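Local coordinates for probable peptidyl-prolyl cis-trans isomerase (Mimivirus, PDB 2OSE), which is a virally encoded cyclophilin found in the virion that may bind cyclosporin A and isomerise peptidyl-prolyl bonds, and assembles as a homotrimer, at the interface of chains A and B. Numbering follows the deposited sequence. Chains: chain A/B, Probable peptidyl-prolyl cis-trans isomerase.

The interface of chains A and B. Residues chain A 28, 182, 186; chain B 137.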
# COMPACT_ATOMS: atom_id res chain seq x y z
N ILE A 28 -7.17 14.49 19.11
CA ILE A 28 -7.46 13.40 20.06
C ILE A 28 -6.57 13.35 21.34
O ILE A 28 -6.87 12.65 22.28
CB ILE A 28 -7.51 12.05 19.36
CG1 ILE A 28 -6.14 11.65 18.84
CG2 ILE A 28 -8.56 12.06 18.22
CD1 ILE A 28 -6.16 10.31 18.12
N LYS A 182 -5.06 5.14 22.89
CA LYS A 182 -6.20 5.42 22.01
C LYS A 182 -5.87 5.04 20.55
O LYS A 182 -6.66 4.38 19.87
CB LYS A 182 -6.59 6.89 22.09
CG LYS A 182 -7.32 7.28 23.41
CD LYS A 182 -7.72 8.76 23.41
CE LYS A 182 -8.45 9.08 24.73
NZ LYS A 182 -8.93 10.52 24.74
N MET A 186 -7.46 1.93 18.21
CA MET A 186 -8.09 2.18 16.92
C MET A 186 -7.43 1.46 15.75
O MET A 186 -8.03 1.38 14.67
CB MET A 186 -8.15 3.66 16.64
CG MET A 186 -9.08 4.36 17.58
SD MET A 186 -9.25 6.04 17.10
CE MET A 186 -7.93 6.76 18.04
N GLU B 137 -11.46 4.57 20.02
CA GLU B 137 -10.40 4.95 20.97
C GLU B 137 -10.47 4.28 22.36
O GLU B 137 -9.48 4.26 23.08
CB GLU B 137 -10.24 6.48 21.05
CG GLU B 137 -11.44 7.25 21.52
CD GLU B 137 -11.14 8.71 21.88
OE1 GLU B 137 -10.39 9.41 21.13
OE2 GLU B 137 -11.69 9.18 22.91
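The carboxylate of B:Glu137 has the end of A:Lys182 over one face: CD of A:Lys182 stands 3.7 Å from the carboxylate carbon CD of B:Glu137, nearly along the normal to the group. CB of A:Ile28 sits beyond OE1 of B:Glu137, 4.3 Å away and close to the level of the carboxylate, a loose apolar neighbour of that oxygen. The two chains are cyclophilin-family copies, and this patch joins a loop residue of one to helix 177-186 and strand 26-35 of the other within the homotrimer. Ammonium NZ of A:Lys182 is 3.6 Å from OE2 of B:Glu137, raised above the plane, which supports a salt bridge closed from over the face. The lysine is extended beyond CG, and the two side chains run alongside each other in the same direction, starting where CB of A:Lys182 lies 3.8 Å from CB of B:Glu137. A:Met186, one helical turn further on, flanks the start of the glutamate: CG of A:Met186 is 3.4 Å from N of B:Glu137 and 3.7 Å from CA of B:Glu137. The thioether bends at its last torsion (chi3 -90°), bringing methyl CE of A:Met186 to 3.8 Å from CB of B:Glu137. With CG set between its own backbone N and carbonyl carbon (chi1 61°), B:Glu137 directs its carboxylate past the methionine towards the lysine end. It has 91 Å² of surface hidden by chain A, against 39 Å² of A:Lys182 hidden by chain B. The nearby ammonium would probably stabilise the carboxylate's negative charge.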